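Local coordinates for putative uncharacterized protein PH0594 (Pyrococcus horikoshii, PDB 4HXF) that probably acts as a serine peptidase of the prolyl oligopeptidase family, an acylaminoacyl peptidase that assembles into a self-compartmentalizing hexamer, at residues T433-I445 with Y467-L481. Sequence-based numbering, arbitrary orientation. Where two conformers were deposited one is given.
Sequences TGLEDFQDILNGI and YGGYMTNWALTQSDL. With Y3A (N-[(benzyloxy)carbonyl]glycyl-N-[(2S,3R)-4-chloro-3-hydroxy-1-phenylbutan-2-yl]glycinamide), chain B.
The ring of F438 receives W474 CD1 over one face, while L442 CD1, from its own helix, lies over the other. W474 and F438 form a T-shaped pair: the five-membered ring of the indole turns its edge to the phenyl face, centroids 5.2 Å apart, planes at 80°. S479 CB lies at the phenyl edge. M471 SD, 3.7 Å from F438 CD1, approaches obliquely in a Met-aromatic contact. With CG anti to the backbone N (chi1 180°), F438 enters as a knob among M471, W474, A475 and Q478. The indole has Q478 CG over the centre of one face and Y470 OH over the other; that hydroxyl is hydrogen-bonded to the carbonyl of L525. W474 NE1 donates to G434 O (2.8 Å) on a lone pair in the carbonyl plane, but the bond is bent and the acceptor tilted out of the indole plane. Helix 467-478 follows strand 460-465 in what fits the nucleophile elbow of an alpha/beta hydrolase, and segment 436-445 crosses 467-478 at -77°. At the start of helix 467-478, Y467 N donates to inhibitor atom O4 (3.1 Å), consistent with an oxyanion-hole contact. Y467 OH donates to D437 OD2, a very short bond of 2.5 Å, with OD2 in plane at the tyrosine ring edge. D437 OD1 accepts from G434 N through its syn lone pair, so both carboxylate oxygens are engaged and its rotation is restrained. The side chains of I441 and M471 reach toward each other, I441 CD1 3.7 Å from M471 CG.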
loop_
_atom_site.group_PDB
_atom_site.type_symbol
_atom_site.label_atom_id
_atom_site.label_comp_id
_atom_site.label_asym_id
_atom_site.label_seq_id
_atom_site.Cartn_x
_atom_site.Cartn_y
_atom_site.Cartn_z
ATOM N N THR A 433 25.098 -20.841 47.185
ATOM C CA THR A 433 23.916 -21.235 46.339
ATOM C C THR A 433 23.788 -22.767 46.153
ATOM O O THR A 433 24.763 -23.403 45.841
ATOM C CB THR A 433 24.037 -20.645 44.954
ATOM O OG1 THR A 433 25.254 -21.033 44.290
ATOM C CG2 THR A 433 23.926 -19.091 44.958
ATOM N N GLY A 434 22.621 -23.293 46.449
ATOM C CA GLY A 434 22.392 -24.763 46.301
ATOM C C GLY A 434 22.728 -25.532 47.559
ATOM O O GLY A 434 22.513 -26.732 47.656
ATOM N N LEU A 435 23.246 -24.845 48.595
ATOM C CA LEU A 435 23.672 -25.517 49.814
ATOM C C LEU A 435 22.584 -25.373 50.864
ATOM O O LEU A 435 21.574 -26.045 50.758
ATOM C CB LEU A 435 25.080 -25.014 50.271
ATOM C CG LEU A 435 26.205 -25.142 49.222
ATOM C CD1 LEU A 435 27.545 -24.667 49.758
ATOM C CD2 LEU A 435 26.258 -26.621 48.717
ATOM N N GLU A 436 22.743 -24.498 51.836
ATOM C CA GLU A 436 21.687 -24.389 52.890
ATOM C C GLU A 436 20.333 -23.949 52.319
ATOM O O GLU A 436 19.278 -24.382 52.799
ATOM C CB GLU A 436 22.122 -23.449 54.002
ATOM C CG GLU A 436 23.252 -23.910 54.890
ATOM C CD GLU A 436 24.618 -23.772 54.220
ATOM O OE1 GLU A 436 24.896 -22.931 53.316
ATOM O OE2 GLU A 436 25.496 -24.546 54.606
ATOM N N ASP A 437 20.290 -23.068 51.309
ATOM C CA ASP A 437 19.008 -22.648 50.762
ATOM C C ASP A 437 18.190 -23.789 50.189
ATOM O O ASP A 437 16.976 -23.873 50.364
ATOM C CB ASP A 437 19.072 -21.423 49.843
ATOM C CG ASP A 437 19.845 -21.637 48.494
ATOM O OD1 ASP A 437 20.571 -22.631 48.347
ATOM O OD2 ASP A 437 19.737 -20.738 47.634
ATOM N N PHE A 438 18.846 -24.710 49.480
ATOM C CA PHE A 438 18.198 -25.886 49.004
ATOM C C PHE A 438 17.715 -26.783 50.116
ATOM O O PHE A 438 16.622 -27.284 50.072
ATOM C CB PHE A 438 19.141 -26.662 48.092
ATOM C CG PHE A 438 18.538 -27.963 47.528
ATOM C CD1 PHE A 438 17.316 -27.936 46.865
ATOM C CD2 PHE A 438 19.204 -29.141 47.644
ATOM C CE1 PHE A 438 16.751 -29.134 46.342
ATOM C CE2 PHE A 438 18.681 -30.311 47.147
ATOM C CZ PHE A 438 17.469 -30.304 46.507
ATOM N N GLN A 439 18.499 -26.880 51.172
ATOM C CA GLN A 439 18.069 -27.586 52.376
ATOM C C GLN A 439 16.849 -26.980 52.957
ATOM O O GLN A 439 15.965 -27.712 53.476
ATOM C CB GLN A 439 19.228 -27.676 53.410
ATOM C CG GLN A 439 20.427 -28.520 52.870
ATOM C CD GLN A 439 20.064 -29.967 52.445
ATOM O OE1 GLN A 439 19.379 -30.678 53.177
ATOM N NE2 GLN A 439 20.506 -30.387 51.236
ATOM N N ASP A 440 16.763 -25.641 52.971
ATOM C CA ASP A 440 15.565 -24.956 53.511
ATOM C C ASP A 440 14.316 -25.360 52.727
ATOM O O ASP A 440 13.252 -25.611 53.306
ATOM C CB ASP A 440 15.697 -23.430 53.446
ATOM C CG ASP A 440 16.791 -22.845 54.376
ATOM O OD1 ASP A 440 17.192 -23.485 55.343
ATOM O OD2 ASP A 440 17.254 -21.761 53.997
ATOM N N ILE A 441 14.432 -25.458 51.411
ATOM C CA ILE A 441 13.320 -25.853 50.529
ATOM C C ILE A 441 12.896 -27.316 50.860
ATOM O O ILE A 441 11.734 -27.561 51.173
ATOM C CB ILE A 441 13.680 -25.657 49.055
ATOM C CG1 ILE A 441 13.782 -24.142 48.779
ATOM C CG2 ILE A 441 12.589 -26.324 48.185
ATOM C CD1 ILE A 441 14.509 -23.899 47.419
ATOM N N LEU A 442 13.888 -28.212 50.963
ATOM C CA LEU A 442 13.590 -29.591 51.385
ATOM C C LEU A 442 12.925 -29.709 52.744
ATOM O O LEU A 442 11.947 -30.451 52.940
ATOM C CB LEU A 442 14.810 -30.474 51.334
ATOM C CG LEU A 442 15.493 -30.616 49.976
ATOM C CD1 LEU A 442 16.690 -31.493 50.157
ATOM C CD2 LEU A 442 14.527 -31.257 48.930
ATOM N N ASN A 443 13.404 -28.900 53.693
ATOM C CA ASN A 443 12.833 -28.943 55.038
ATOM C C ASN A 443 11.399 -28.364 55.073
ATOM O O ASN A 443 10.564 -28.849 55.832
ATOM C CB ASN A 443 13.772 -28.187 56.023
ATOM C CG ASN A 443 15.012 -29.039 56.365
ATOM O OD1 ASN A 443 14.909 -30.270 56.423
ATOM N ND2 ASN A 443 16.165 -28.422 56.596
ATOM N N GLY A 444 11.144 -27.358 54.232
ATOM C CA GLY A 444 9.817 -26.819 54.099
ATOM C C GLY A 444 8.840 -27.796 53.535
ATOM O O GLY A 444 7.718 -27.950 54.002
ATOM N N ILE A 445 9.302 -28.489 52.529
ATOM C CA ILE A 445 8.471 -29.533 51.902
ATOM C C ILE A 445 8.176 -30.614 52.907
ATOM O O ILE A 445 7.061 -31.081 53.010
ATOM C CB ILE A 445 9.196 -30.161 50.680
ATOM C CG1 ILE A 445 9.392 -29.182 49.607
ATOM C CG2 ILE A 445 8.425 -31.430 50.166
ATOM C CD1 ILE A 445 10.348 -29.664 48.523
ATOM N N TYR A 467 16.606 -17.586 39.390
ATOM C CA TYR A 467 17.236 -18.352 40.472
ATOM C C TYR A 467 16.363 -19.608 40.799
ATOM O O TYR A 467 16.889 -20.652 41.248
ATOM C CB TYR A 467 17.522 -17.454 41.688
ATOM C CG TYR A 467 18.370 -18.178 42.718
ATOM C CD1 TYR A 467 19.741 -18.390 42.467
ATOM C CD2 TYR A 467 17.830 -18.759 43.844
ATOM C CE1 TYR A 467 20.539 -19.064 43.378
ATOM C CE2 TYR A 467 18.592 -19.431 44.759
ATOM C CZ TYR A 467 19.960 -19.624 44.544
ATOM O OH TYR A 467 20.785 -20.342 45.416
ATOM N N GLY A 468 15.023 -19.498 40.552
ATOM C CA GLY A 468 14.123 -20.583 40.804
ATOM C C GLY A 468 14.323 -21.704 39.761
ATOM O O GLY A 468 14.057 -22.872 40.042
ATOM N N GLY A 469 14.729 -21.286 38.578
ATOM C CA GLY A 469 15.105 -22.224 37.480
ATOM C C GLY A 469 16.419 -22.921 37.783
ATOM O O GLY A 469 16.555 -24.172 37.701
ATOM N N TYR A 470 17.443 -22.170 38.236
ATOM C CA TYR A 470 18.653 -22.762 38.800
ATOM C C TYR A 470 18.258 -23.827 39.799
ATOM O O TYR A 470 18.817 -24.915 39.897
ATOM C CB TYR A 470 19.476 -21.628 39.526
ATOM C CG TYR A 470 20.544 -22.213 40.435
ATOM C CD1 TYR A 470 21.658 -22.765 39.946
ATOM C CD2 TYR A 470 20.402 -22.179 41.798
ATOM C CE1 TYR A 470 22.615 -23.281 40.780
ATOM C CE2 TYR A 470 21.327 -22.651 42.671
ATOM C CZ TYR A 470 22.506 -23.210 42.133
ATOM O OH TYR A 470 23.475 -23.770 43.006
ATOM N N MET A 471 17.408 -23.441 40.769
ATOM C CA MET A 471 17.134 -24.383 41.855
ATOM C C MET A 471 16.302 -25.607 41.462
ATOM O O MET A 471 16.516 -26.674 42.000
ATOM C CB MET A 471 16.371 -23.725 42.967
ATOM C CG MET A 471 16.239 -24.525 44.263
ATOM S SD MET A 471 17.833 -24.692 45.095
ATOM C CE MET A 471 18.277 -23.024 45.464
ATOM N N THR A 472 15.479 -25.486 40.452
ATOM C CA THR A 472 14.806 -26.610 39.834
ATOM C C THR A 472 15.840 -27.536 39.185
ATOM O O THR A 472 15.819 -28.746 39.364
ATOM C CB THR A 472 13.779 -26.138 38.752
ATOM O OG1 THR A 472 12.725 -25.402 39.418
ATOM C CG2 THR A 472 13.118 -27.300 38.013
ATOM N N ASN A 473 16.722 -26.936 38.382
ATOM C CA ASN A 473 17.853 -27.711 37.792
ATOM C C ASN A 473 18.625 -28.487 38.845
ATOM O O ASN A 473 18.942 -29.695 38.798
ATOM C CB ASN A 473 18.844 -26.811 37.032
ATOM C CG ASN A 473 18.265 -26.086 35.849
ATOM O OD1 ASN A 473 17.205 -26.446 35.303
ATOM N ND2 ASN A 473 19.012 -25.028 35.390
ATOM N N TRP A 474 18.980 -27.746 39.909
ATOM C CA TRP A 474 19.796 -28.267 40.993
ATOM C C TRP A 474 19.113 -29.362 41.710
ATOM O O TRP A 474 19.641 -30.458 41.920
ATOM C CB TRP A 474 20.101 -27.121 41.924
ATOM C CG TRP A 474 21.092 -27.475 43.026
ATOM C CD1 TRP A 474 20.804 -27.469 44.348
ATOM C CD2 TRP A 474 22.553 -27.691 42.929
ATOM N NE1 TRP A 474 21.893 -27.780 45.095
ATOM C CE2 TRP A 474 23.010 -27.927 44.281
ATOM C CE3 TRP A 474 23.469 -27.808 41.889
ATOM C CZ2 TRP A 474 24.319 -28.097 44.575
ATOM C CZ3 TRP A 474 24.787 -28.061 42.179
ATOM C CH2 TRP A 474 25.238 -28.218 43.478
ATOM N N ALA A 475 17.844 -29.159 42.034
ATOM C CA ALA A 475 17.039 -30.126 42.753
ATOM C C ALA A 475 16.963 -31.474 42.005
ATOM O O ALA A 475 17.086 -32.574 42.605
ATOM C CB ALA A 475 15.617 -29.594 42.917
ATOM N N LEU A 476 16.858 -31.383 40.679
ATOM C CA LEU A 476 16.726 -32.645 39.915
ATOM C C LEU A 476 18.061 -33.353 39.829
ATOM O O LEU A 476 18.136 -34.571 39.635
ATOM C CB LEU A 476 16.210 -32.385 38.501
ATOM C CG LEU A 476 14.695 -32.456 38.349
ATOM C CD1 LEU A 476 13.823 -31.842 39.400
ATOM C CD2 LEU A 476 14.289 -32.209 36.857
ATOM N N THR A 477 19.143 -32.615 40.036
ATOM C CA THR A 477 20.464 -33.226 40.072
ATOM C C THR A 477 20.900 -33.692 41.454
ATOM O O THR A 477 21.798 -34.514 41.605
ATOM C CB THR A 477 21.616 -32.323 39.573
ATOM O OG1 THR A 477 21.846 -31.248 40.474
ATOM C CG2 THR A 477 21.460 -31.828 38.121
ATOM N N GLN A 478 20.220 -33.210 42.542
ATOM C CA GLN A 478 20.707 -33.491 43.882
ATOM C C GLN A 478 19.720 -34.299 44.724
ATOM O O GLN A 478 20.084 -34.726 45.818
ATOM C CB GLN A 478 20.945 -32.179 44.600
ATOM C CG GLN A 478 21.999 -31.262 43.957
ATOM C CD GLN A 478 23.343 -31.925 43.838
ATOM O OE1 GLN A 478 23.801 -32.630 44.763
ATOM N NE2 GLN A 478 24.042 -31.647 42.693
ATOM N N SER A 479 18.507 -34.518 44.257
ATOM C CA SER A 479 17.518 -35.201 45.048
ATOM C C SER A 479 16.768 -36.145 44.140
ATOM O O SER A 479 16.666 -35.903 42.921
ATOM C CB SER A 479 16.541 -34.180 45.556
ATOM O OG SER A 479 15.399 -34.655 46.276
ATOM N N ASP A 480 16.262 -37.190 44.725
ATOM C CA ASP A 480 15.400 -38.091 44.014
ATOM C C ASP A 480 13.932 -37.873 44.413
ATOM O O ASP A 480 13.058 -38.659 44.043
ATOM C CB ASP A 480 15.824 -39.570 44.269
ATOM C CG ASP A 480 17.250 -39.895 43.789
ATOM O OD1 ASP A 480 17.686 -39.384 42.740
ATOM O OD2 ASP A 480 17.923 -40.714 44.488
ATOM N N LEU A 481 13.634 -36.804 45.140
ATOM C CA LEU A 481 12.285 -36.573 45.565
ATOM C C LEU A 481 11.309 -36.229 44.450
ATOM O O LEU A 481 10.176 -36.601 44.508
ATOM C CB LEU A 481 12.284 -35.417 46.624
ATOM C CG LEU A 481 10.958 -35.037 47.300
ATOM C CD1 LEU A 481 10.361 -36.274 48.006
ATOM C CD2 LEU A 481 11.252 -33.854 48.264
HETATM N N3 Y3A B . 17.980 -9.200 40.290
HETATM C CA3 Y3A B . 18.739 -10.459 40.419
HETATM C C3 Y3A B . 18.429 -11.246 39.141
HETATM O O3 Y3A B . 18.018 -10.813 38.084
HETATM C C4 Y3A B . 16.571 -13.966 38.297
HETATM O O4 Y3A B . 16.328 -14.484 39.554
HETATM C CA4 Y3A B . 18.049 -13.627 38.209
HETATM N N4 Y3A B . 18.338 -12.774 39.392
HETATM C CB4 Y3A B . 19.032 -14.807 38.468
HETATM C CG4 Y3A B . 20.472 -14.419 38.390
HETATM C CD1 Y3A B . 21.116 -13.949 37.235
HETATM C CD2 Y3A B . 21.273 -14.593 39.509
HETATM C CE1 Y3A B . 22.459 -13.624 37.193
HETATM C CE2 Y3A B . 22.620 -14.265 39.489
HETATM C CZ4 Y3A B . 23.193 -13.764 38.362
HETATM C C15 Y3A B . 15.593 -12.941 37.611
#